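Local coordinates for ProQ/FinO domain-containing protein (PDB 3MW6), which belongs to the FinO family of RNA chaperones and probably acts by binding RNA, at residues Lys25-Ile30 with Ile67-Ala72; Ala31-Gly36 with Ala57-Tyr62; Asp39-Phe44 with Phe91-Arg96. One frame throughout, in Å; residues are numbered along the deposited sequence. Where two conformers were deposited one is given.

Interaction 1 (Lys25-Ile30 with Ile67-Ala72); sequences KQTEMI and IARVLA
I30 and T27 look across from helix 23-37 at V70 and I67 of helix 64-76. The two short segments run at 58° to each other with their axes 9.6 Å apart, and the CA atoms of T27 and V70 and those of I30 and I67 come equally near. I30 can be traced outward from its CB, which lies 4.0 Å from V70 CG2. At the branch, I30 CG2 goes to the same valine methyl, 3.9 Å from V70 CG2, with V70 CB just behind. The other branch leaves toward the backbone N side of I30, CG1 anti to the carbonyl carbon (chi1 -67°), and extends to CD1, which ends 3.9 Å from CG1 of I67 and equally near I67 N. The two isoleucine side chains meet at about a right angle. This is helix-on-helix packing inside the largely helical ProQ/FinO domain, apolar at its centre, with no hydrogen bond between the segments. V70 CG2 is shared: besides I30 it meets T27 CG2 at 3.7 Å, the threonine and valine side chains sliding past each other in opposite directions. T27 turns this methyl inward by setting it anti to its own backbone N, which puts OG1 beside that N, where it hydrogen-bonds K23 O one turn back. Toward the outside, in one of the two conformers deposited for R69, NH1 comes loosely to 4.3 Å from T27 OG1. Q26, one residue before T27, hydrogen-bonds the backbone N of D63, just ahead of helix 64-76.

Interaction 2 (Ala31-Gly36 with Ala57-Tyr62); sequences ADHIYG and AALPQY
The turn that follows helix 51-58, a type I beta turn from L59 to Y62, closes onto helix 23-37 by bringing L59 against H33 and I34. L59 is where the chain leaves helical geometry, and its side chain forks at CG toward two partners. One methyl, CD2, lies against the H33 imidazole, 3.3 Å from NE2 and 3.5 Å from the ring carbon CD2 of the same histidine, in an approach oblique to the ring. CG of H33 stands anti to the backbone N (chi1 -180°), on the side of the turn; the histidine and leucine side chains slide past each other in opposite directions. NE2 is buried by the methyl and has no polar partner in the model. The other leucine methyl, CD1, meets I34 at 4.1 Å from I34 CD1, and these two side chains cross at about a right angle. At the far end of the turn, Y62 lays its rim atom CE2 4.3 Å from H33 CB, while one face of its ring carries CG of the preceding Q61, offset toward the rim. No hydrogen bond joins the two segments. Around them, Y62 also packs on Q26, M29 and I30 of helix 23-37, L59 and Y62 both rest on I67 of helix 64-76, and I34 continues to F41 of helix 39-42.

Interaction 3 (Asp39-Phe44 with Phe91-Arg96); sequences DVFKRF and FDLNNR
V40, on the short helix 39-42, comes up to N95 with their CA atoms 6.0 Å apart, where the chain turns between strands 89-91 and 97-100: a type I turn from D92 to N95, closed by N95 N to D92 O, with D92 N to R96 O pairing the flanking residues and N95 in a left-handed conformation as expected for a 3:5 hairpin. V40 CG1, anti to the carbonyl carbon and beside the backbone N, is the atom that packs against this turn. It sits 3.3 Å from D92 O and 3.6 Å from F91 CB, with N95 OD1 3.6 Å from the same methyl. That oxygen has its hydrogen bond elsewhere, from K45 NZ. At the outer edge the amide ND2 of N95 lies 3.2 Å from CB of D39, whose carboxylate leads away and, in one conformer of R43, makes a salt bridge to its NH1. Deeper in, L93 brings CD2 to the edge of the F41 ring, in its plane, 3.9 Å from CE1. No direct hydrogen bond crosses; water 1 makes the link, accepting from V40 N and donating to L93 O at 2.8 Å. The turn is stiffened from within by D92, whose OD2 takes two backbone N-H groups from opposite faces of the carboxylate, N94 N in an Asx turn and R96 N at 3.1 Å. On the other segment a Schellman motif ends the helix, with F44 at positive phi as C-prime and K45 N bonded to V40 O. Around the contact, L93 packs on I51, D54 and L55 of helix 51-58, F41 touches I34 and Y35 of helix 23-37, and F91 pairs through its backbone with P46 and A48 beyond helix 39-42.

Interactions 1 and 2 share helix 23-37 and lie side by side, with I67 CD1 of interaction 1 packing near the backbone O of L59 in interaction 2. Interaction 3 sits on the opposite side of the chain's centre from interaction 1, about 17 Å between centres, yet F41 of interaction 3 touches L71 of 67-72, and also I34 of interaction 2. Interaction 1 is the buried one, made of aliphatic branches between two regular helices. The other two are only partly buried and set a helix against a turn, where chemistry is more mixed: a polar ring among apolar branches in interaction 2, water-mediated and backbone polar groups beside aliphatic ones in interaction 3.

Interaction 1 (Lys25-Ile30 with Ile67-Ala72)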
loop_
_atom_site.group_PDB
_atom_site.type_symbol
_atom_site.label_atom_id
_atom_site.label_comp_id
_atom_site.label_asym_id
_atom_site.label_seq_id
_atom_site.Cartn_x
_atom_site.Cartn_y
_atom_site.Cartn_z
ATOM N N LYS A 25 2.499 -19.613 18.472
ATOM C CA LYS A 25 2.228 -20.809 17.694
ATOM C C LYS A 25 1.067 -20.584 16.721
ATOM O O LYS A 25 1.155 -20.980 15.555
ATOM C CB LYS A 25 1.980 -22.008 18.611
ATOM C CG LYS A 25 1.694 -23.316 17.872
ATOM C CD LYS A 25 2.887 -23.802 17.053
ATOM C CE LYS A 25 2.541 -25.110 16.329
ATOM N NZ LYS A 25 3.721 -25.775 15.695
ATOM N N GLN A 26 0.000 -19.920 17.172
ATOM C CA GLN A 26 -1.093 -19.584 16.252
ATOM C C GLN A 26 -0.615 -18.726 15.067
ATOM O O GLN A 26 -1.085 -18.889 13.937
ATOM C CB GLN A 26 -2.269 -18.895 16.957
ATOM C CG GLN A 26 -3.439 -18.703 15.990
ATOM C CD GLN A 26 -4.717 -18.191 16.635
ATOM O OE1 GLN A 26 -5.618 -17.723 15.933
ATOM N NE2 GLN A 26 -4.814 -18.289 17.972
ATOM N N THR A 27 0.328 -17.822 15.331
ATOM C CA THR A 27 0.883 -16.943 14.290
ATOM C C THR A 27 1.696 -17.683 13.217
ATOM O O THR A 27 1.579 -17.388 12.029
ATOM C CB THR A 27 1.734 -15.823 14.899
ATOM O OG1 THR A 27 0.928 -15.078 15.822
ATOM C CG2 THR A 27 2.247 -14.891 13.812
ATOM N N GLU A 28 2.516 -18.643 13.627
ATOM C CA GLU A 28 3.198 -19.478 12.656
ATOM C C GLU A 28 2.186 -20.292 11.853
ATOM O O GLU A 28 2.320 -20.426 10.639
ATOM C CB GLU A 28 4.192 -20.408 13.340
ATOM C CG GLU A 28 5.439 -19.709 13.818
ATOM C CD GLU A 28 6.134 -20.470 14.924
ATOM O OE1 GLU A 28 5.685 -21.594 15.236
ATOM O OE2 GLU A 28 7.119 -19.942 15.487
HETATM N N MSE A 29 1.172 -20.830 12.523
HETATM C CA MSE A 29 0.204 -21.682 11.834
HETATM C C MSE A 29 -0.556 -20.890 10.773
HETATM O O MSE A 29 -0.864 -21.417 9.692
HETATM C CB MSE A 29 -0.791 -22.323 12.817
HETATM C CG MSE A 29 -0.213 -23.377 13.770
HETATM SE SE MSE A 29 -1.378 -23.693 15.329
HETATM C CE MSE A 29 -2.775 -24.754 14.441
ATOM N N ILE A 30 -0.856 -19.627 11.083
ATOM C CA ILE A 30 -1.651 -18.792 10.188
ATOM C C ILE A 30 -0.875 -18.480 8.924
ATOM O O ILE A 30 -1.412 -18.546 7.813
ATOM C CB ILE A 30 -2.068 -17.473 10.845
ATOM C CG1 ILE A 30 -3.057 -17.751 11.979
ATOM C CG2 ILE A 30 -2.701 -16.553 9.815
ATOM C CD1 ILE A 30 -3.448 -16.528 12.774
ATOM N N ILE A 67 -4.465 -12.766 12.590
ATOM C CA ILE A 67 -4.540 -12.711 11.134
ATOM C C ILE A 67 -4.070 -11.335 10.627
ATOM O O ILE A 67 -3.259 -11.237 9.697
ATOM C CB ILE A 67 -5.962 -13.068 10.610
ATOM C CG1 ILE A 67 -6.256 -14.555 10.856
ATOM C CG2 ILE A 67 -6.072 -12.817 9.122
ATOM C CD1 ILE A 67 -7.689 -14.983 10.553
ATOM N N ALA A 68 -4.560 -10.276 11.261
ATOM C CA ALA A 68 -4.174 -8.927 10.882
ATOM C C ALA A 68 -2.665 -8.748 11.049
ATOM O O ALA A 68 -2.022 -8.097 10.242
ATOM C CB ALA A 68 -4.940 -7.899 11.728
ATOM N N ARG A 69 -2.113 -9.338 12.104
ATOM C CA ARG A 69 -0.685 -9.264 12.394
ATOM C C ARG A 69 0.140 -9.941 11.289
ATOM O O ARG A 69 1.129 -9.397 10.812
ATOM C CB ARG A 69 -0.409 -9.920 13.756
ATOM C CG ARG A 69 0.965 -9.636 14.335
ATOM C CD ARG A 69 1.277 -10.523 15.546
ATOM N NE ARG A 69 0.713 -10.020 16.798
ATOM C CZ ARG A 69 0.991 -10.531 17.995
ATOM N NH1 ARG A 69 1.833 -11.552 18.102
ATOM N NH2 ARG A 69 0.432 -10.025 19.085
ATOM N N VAL A 70 -0.270 -11.144 10.895
ATOM C CA VAL A 70 0.417 -11.874 9.822
ATOM C C VAL A 70 0.332 -11.096 8.510
ATOM O O VAL A 70 1.327 -10.896 7.816
ATOM C CB VAL A 70 -0.167 -13.282 9.641
ATOM C CG1 VAL A 70 0.430 -13.956 8.393
ATOM C CG2 VAL A 70 0.098 -14.114 10.891
ATOM N N LEU A 71 -0.862 -10.618 8.201
ATOM C CA LEU A 71 -1.045 -9.773 7.049
ATOM C C LEU A 71 -0.126 -8.542 7.084
ATOM O O LEU A 71 0.479 -8.193 6.057
ATOM C CB LEU A 71 -2.507 -9.366 6.918
ATOM C CG LEU A 71 -2.710 -8.403 5.757
ATOM C CD1 LEU A 71 -2.302 -9.074 4.409
ATOM C CD2 LEU A 71 -4.140 -7.905 5.729
ATOM N N ALA A 72 -0.005 -7.892 8.247
ATOM C CA ALA A 72 0.809 -6.673 8.334
ATOM C C ALA A 72 2.299 -6.989 8.202
ATOM O O ALA A 72 3.046 -6.224 7.593
ATOM C CB ALA A 72 0.526 -5.874 9.644
#

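Interaction 2 (Ala31-Gly36 with Ala57-Tyr62)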
loop_
_atom_site.group_PDB
_atom_site.type_symbol
_atom_site.label_atom_id
_atom_site.label_comp_id
_atom_site.label_asym_id
_atom_site.label_seq_id
_atom_site.Cartn_x
_atom_site.Cartn_y
_atom_site.Cartn_z
ATOM N N ALA A 31 0.394 -18.143 9.110
ATOM C CA ALA A 31 1.288 -17.812 8.010
ATOM C C ALA A 31 1.476 -19.020 7.104
ATOM O O ALA A 31 1.308 -18.918 5.888
ATOM C CB ALA A 31 2.639 -17.318 8.550
ATOM N N ASP A 32 1.786 -20.171 7.696
ATOM C CA ASP A 32 1.935 -21.409 6.912
ATOM C C ASP A 32 0.647 -21.733 6.160
ATOM O O ASP A 32 0.673 -22.066 4.978
ATOM C CB ASP A 32 2.341 -22.592 7.797
ATOM C CG ASP A 32 3.739 -22.442 8.382
ATOM O OD1 ASP A 32 4.492 -21.524 7.968
ATOM O OD2 ASP A 32 4.081 -23.253 9.270
ATOM N N HIS A 33 -0.490 -21.619 6.832
ATOM C CA HIS A 33 -1.748 -21.826 6.130
ATOM C C HIS A 33 -1.841 -20.906 4.909
ATOM O O HIS A 33 -2.052 -21.357 3.794
ATOM C CB HIS A 33 -2.962 -21.619 7.047
ATOM C CG HIS A 33 -4.270 -21.829 6.347
ATOM N ND1 HIS A 33 -4.882 -23.059 6.272
ATOM C CD2 HIS A 33 -5.050 -20.978 5.638
ATOM C CE1 HIS A 33 -5.995 -22.954 5.567
ATOM N NE2 HIS A 33 -6.122 -21.700 5.174
ATOM N N ILE A 34 -1.656 -19.612 5.130
ATOM C CA ILE A 34 -1.864 -18.611 4.088
ATOM C C ILE A 34 -0.886 -18.721 2.918
ATOM O O ILE A 34 -1.290 -18.642 1.755
ATOM C CB ILE A 34 -1.825 -17.180 4.687
ATOM C CG1 ILE A 34 -3.206 -16.803 5.236
ATOM C CG2 ILE A 34 -1.359 -16.186 3.666
ATOM C CD1 ILE A 34 -3.163 -15.644 6.205
ATOM N N TYR A 35 0.401 -18.877 3.211
ATOM C CA TYR A 35 1.385 -18.992 2.138
ATOM C C TYR A 35 1.274 -20.333 1.424
ATOM O O TYR A 35 1.703 -20.461 0.283
ATOM C CB TYR A 35 2.815 -18.820 2.664
ATOM C CG TYR A 35 3.185 -17.393 2.966
ATOM C CD1 TYR A 35 3.374 -16.971 4.274
ATOM C CD2 TYR A 35 3.341 -16.465 1.945
ATOM C CE1 TYR A 35 3.716 -15.668 4.567
ATOM C CE2 TYR A 35 3.684 -15.158 2.230
ATOM C CZ TYR A 35 3.867 -14.769 3.549
ATOM O OH TYR A 35 4.203 -13.474 3.852
ATOM N N GLY A 36 0.709 -21.324 2.110
ATOM C CA GLY A 36 0.551 -22.658 1.555
ATOM C C GLY A 36 -0.669 -22.740 0.661
ATOM O O GLY A 36 -0.616 -23.328 -0.413
ATOM N N ALA A 57 -12.880 -13.815 7.280
ATOM C CA ALA A 57 -14.054 -14.590 6.930
ATOM C C ALA A 57 -13.690 -16.025 6.514
ATOM O O ALA A 57 -14.383 -16.970 6.880
ATOM C CB ALA A 57 -14.830 -13.881 5.834
ATOM N N ALA A 58 -12.593 -16.195 5.777
ATOM C CA ALA A 58 -12.212 -17.525 5.284
ATOM C C ALA A 58 -11.517 -18.398 6.337
ATOM O O ALA A 58 -11.428 -19.620 6.186
ATOM C CB ALA A 58 -11.317 -17.397 4.032
ATOM N N LEU A 59 -11.005 -17.769 7.390
ATOM C CA LEU A 59 -10.268 -18.490 8.428
ATOM C C LEU A 59 -10.900 -18.308 9.806
ATOM O O LEU A 59 -10.331 -17.634 10.663
ATOM C CB LEU A 59 -8.811 -18.020 8.481
ATOM C CG LEU A 59 -8.004 -17.980 7.184
ATOM C CD1 LEU A 59 -6.588 -17.493 7.464
ATOM C CD2 LEU A 59 -7.975 -19.335 6.561
ATOM N N PRO A 60 -12.077 -18.910 10.032
ATOM C CA PRO A 60 -12.704 -18.714 11.343
ATOM C C PRO A 60 -11.985 -19.493 12.449
ATOM O O PRO A 60 -12.183 -19.204 13.628
ATOM C CB PRO A 60 -14.136 -19.224 11.134
ATOM C CG PRO A 60 -14.049 -20.140 9.956
ATOM C CD PRO A 60 -12.972 -19.581 9.075
ATOM N N GLN A 61 -11.143 -20.446 12.068
ATOM C CA GLN A 61 -10.410 -21.252 13.050
ATOM C C GLN A 61 -9.242 -20.506 13.707
ATOM O O GLN A 61 -8.486 -21.092 14.481
ATOM C CB GLN A 61 -9.910 -22.568 12.428
ATOM C CG GLN A 61 -8.794 -22.427 11.401
ATOM C CD GLN A 61 -9.303 -22.071 10.012
ATOM O OE1 GLN A 61 -10.179 -21.219 9.847
ATOM N NE2 GLN A 61 -8.755 -22.729 9.006
ATOM N N TYR A 62 -9.107 -19.219 13.387
ATOM C CA TYR A 62 -7.983 -18.410 13.827
ATOM C C TYR A 62 -8.467 -17.036 14.281
ATOM O O TYR A 62 -9.469 -16.528 13.770
ATOM C CB TYR A 62 -6.961 -18.231 12.689
ATOM C CG TYR A 62 -6.231 -19.486 12.268
ATOM C CD1 TYR A 62 -5.571 -20.285 13.199
ATOM C CD2 TYR A 62 -6.174 -19.855 10.925
ATOM C CE1 TYR A 62 -4.886 -21.440 12.796
ATOM C CE2 TYR A 62 -5.490 -20.985 10.511
ATOM C CZ TYR A 62 -4.850 -21.776 11.446
ATOM O OH TYR A 62 -4.177 -22.899 11.017
#

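Interaction 3 (Asp39-Phe44 with Phe91-Arg96)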
loop_
_atom_site.group_PDB
_atom_site.type_symbol
_atom_site.label_atom_id
_atom_site.label_comp_id
_atom_site.label_asym_id
_atom_site.label_seq_id
_atom_site.Cartn_x
_atom_site.Cartn_y
_atom_site.Cartn_z
ATOM N N ASP A 39 -2.102 -18.553 -3.570
ATOM C CA ASP A 39 -1.075 -18.114 -4.502
ATOM C C ASP A 39 -0.792 -16.600 -4.469
ATOM O O ASP A 39 0.349 -16.190 -4.664
ATOM C CB ASP A 39 -1.392 -18.585 -5.924
ATOM C CG ASP A 39 -0.821 -19.963 -6.217
ATOM O OD1 ASP A 39 0.169 -20.044 -6.982
ATOM O OD2 ASP A 39 -1.344 -20.962 -5.668
ATOM N N VAL A 40 -1.800 -15.763 -4.235
ATOM C CA VAL A 40 -1.520 -14.322 -4.182
ATOM C C VAL A 40 -0.522 -14.004 -3.070
ATOM O O VAL A 40 0.288 -13.098 -3.201
ATOM C CB VAL A 40 -2.779 -13.453 -4.023
ATOM C CG1 VAL A 40 -3.675 -13.600 -5.242
ATOM C CG2 VAL A 40 -3.521 -13.798 -2.733
ATOM N N PHE A 41 -0.563 -14.760 -1.981
ATOM C CA PHE A 41 0.437 -14.591 -0.933
ATOM C C PHE A 41 1.765 -15.247 -1.275
ATOM O O PHE A 41 2.812 -14.642 -1.115
ATOM C CB PHE A 41 -0.097 -15.081 0.405
ATOM C CG PHE A 41 -1.078 -14.128 1.023
ATOM C CD1 PHE A 41 -2.437 -14.237 0.762
ATOM C CD2 PHE A 41 -0.635 -13.080 1.812
ATOM C CE1 PHE A 41 -3.343 -13.338 1.316
ATOM C CE2 PHE A 41 -1.541 -12.171 2.370
ATOM C CZ PHE A 41 -2.893 -12.310 2.117
ATOM N N LYS A 42 1.726 -16.474 -1.770
ATOM C CA LYS A 42 2.955 -17.205 -2.051
ATOM C C LYS A 42 3.791 -16.476 -3.101
ATOM O O LYS A 42 5.023 -16.488 -3.058
ATOM C CB LYS A 42 2.615 -18.640 -2.505
ATOM C CG LYS A 42 3.800 -19.470 -2.979
ATOM C CD LYS A 42 3.343 -20.788 -3.660
ATOM C CE LYS A 42 2.848 -21.848 -2.665
ATOM N NZ LYS A 42 1.356 -21.906 -2.533
ATOM N N ARG A 43 3.113 -15.822 -4.037
ATOM C CA ARG A 43 3.799 -15.126 -5.123
ATOM C C ARG A 43 3.886 -13.604 -4.941
ATOM O O ARG A 43 4.320 -12.895 -5.838
ATOM C CB ARG A 43 3.149 -15.480 -6.462
ATOM C CG ARG A 43 3.463 -16.893 -6.914
ATOM C CD ARG A 43 2.207 -17.670 -7.252
ATOM N NE ARG A 43 1.592 -17.221 -8.499
ATOM C CZ ARG A 43 1.308 -18.018 -9.521
ATOM N NH1 ARG A 43 1.583 -19.315 -9.444
ATOM N NH2 ARG A 43 0.746 -17.519 -10.617
ATOM N N PHE A 44 3.483 -13.107 -3.771
ATOM C CA PHE A 44 3.589 -11.678 -3.463
ATOM C C PHE A 44 3.015 -10.809 -4.567
ATOM O O PHE A 44 3.710 -9.971 -5.141
ATOM C CB PHE A 44 5.053 -11.280 -3.178
ATOM C CG PHE A 44 5.549 -11.742 -1.840
ATOM C CD1 PHE A 44 5.999 -13.040 -1.664
ATOM C CD2 PHE A 44 5.538 -10.884 -0.749
ATOM C CE1 PHE A 44 6.437 -13.480 -0.421
ATOM C CE2 PHE A 44 5.984 -11.308 0.496
ATOM C CZ PHE A 44 6.431 -12.615 0.659
ATOM N N PHE A 91 -4.944 -8.289 -6.684
ATOM C CA PHE A 91 -5.546 -9.612 -6.797
ATOM C C PHE A 91 -6.294 -9.993 -5.520
ATOM O O PHE A 91 -5.817 -9.710 -4.421
ATOM C CB PHE A 91 -4.453 -10.650 -7.076
ATOM C CG PHE A 91 -3.813 -10.508 -8.424
ATOM C CD1 PHE A 91 -4.094 -11.409 -9.439
ATOM C CD2 PHE A 91 -2.931 -9.462 -8.682
ATOM C CE1 PHE A 91 -3.516 -11.279 -10.695
ATOM C CE2 PHE A 91 -2.350 -9.318 -9.926
ATOM C CZ PHE A 91 -2.635 -10.240 -10.943
ATOM N N ASP A 92 -7.458 -10.637 -5.655
ATOM C CA ASP A 92 -8.213 -11.094 -4.478
ATOM C C ASP A 92 -7.769 -12.496 -4.068
ATOM O O ASP A 92 -6.829 -13.037 -4.664
ATOM C CB ASP A 92 -9.732 -11.008 -4.691
ATOM C CG ASP A 92 -10.233 -11.921 -5.801
ATOM O OD1 ASP A 92 -11.336 -11.644 -6.329
ATOM O OD2 ASP A 92 -9.530 -12.896 -6.163
ATOM N N LEU A 93 -8.402 -13.067 -3.045
ATOM C CA LEU A 93 -8.020 -14.403 -2.560
ATOM C C LEU A 93 -8.087 -15.475 -3.632
ATOM O O LEU A 93 -7.425 -16.505 -3.517
ATOM C CB LEU A 93 -8.882 -14.843 -1.372
ATOM C CG LEU A 93 -8.506 -14.183 -0.055
ATOM C CD1 LEU A 93 -9.256 -14.822 1.126
ATOM C CD2 LEU A 93 -6.998 -14.269 0.146
ATOM N N ASN A 94 -8.864 -15.228 -4.684
ATOM C CA ASN A 94 -9.042 -16.209 -5.753
ATOM C C ASN A 94 -8.163 -15.955 -6.958
ATOM O O ASN A 94 -8.429 -16.459 -8.055
ATOM C CB ASN A 94 -10.504 -16.250 -6.194
ATOM C CG ASN A 94 -11.418 -16.769 -5.108
ATOM O OD1 ASN A 94 -11.026 -17.625 -4.308
ATOM N ND2 ASN A 94 -12.637 -16.247 -5.060
ATOM N N ASN A 95 -7.119 -15.162 -6.754
ATOM C CA ASN A 95 -6.195 -14.845 -7.827
ATOM C C ASN A 95 -6.885 -14.201 -9.023
ATOM O O ASN A 95 -6.498 -14.408 -10.166
ATOM C CB ASN A 95 -5.412 -16.086 -8.245
ATOM C CG ASN A 95 -3.922 -15.826 -8.326
ATOM O OD1 ASN A 95 -3.487 -14.718 -8.648
ATOM N ND2 ASN A 95 -3.127 -16.843 -8.020
ATOM N N ARG A 96 -7.905 -13.398 -8.756
ATOM C CA ARG A 96 -8.546 -12.653 -9.825
ATOM C C ARG A 96 -8.295 -11.161 -9.671
ATOM O O ARG A 96 -8.144 -10.663 -8.563
ATOM C CB ARG A 96 -10.040 -12.947 -9.853
ATOM C CG ARG A 96 -10.338 -14.415 -10.128
ATOM C CD ARG A 96 -11.655 -14.609 -10.868
ATOM N NE ARG A 96 -11.821 -15.989 -11.315
ATOM C CZ ARG A 96 -11.807 -16.371 -12.591
ATOM N NH1 ARG A 96 -11.646 -15.472 -13.555
ATOM N NH2 ARG A 96 -11.969 -17.653 -12.905
HETATM O O HOH W 1 -4.717 -16.915 -4.001
#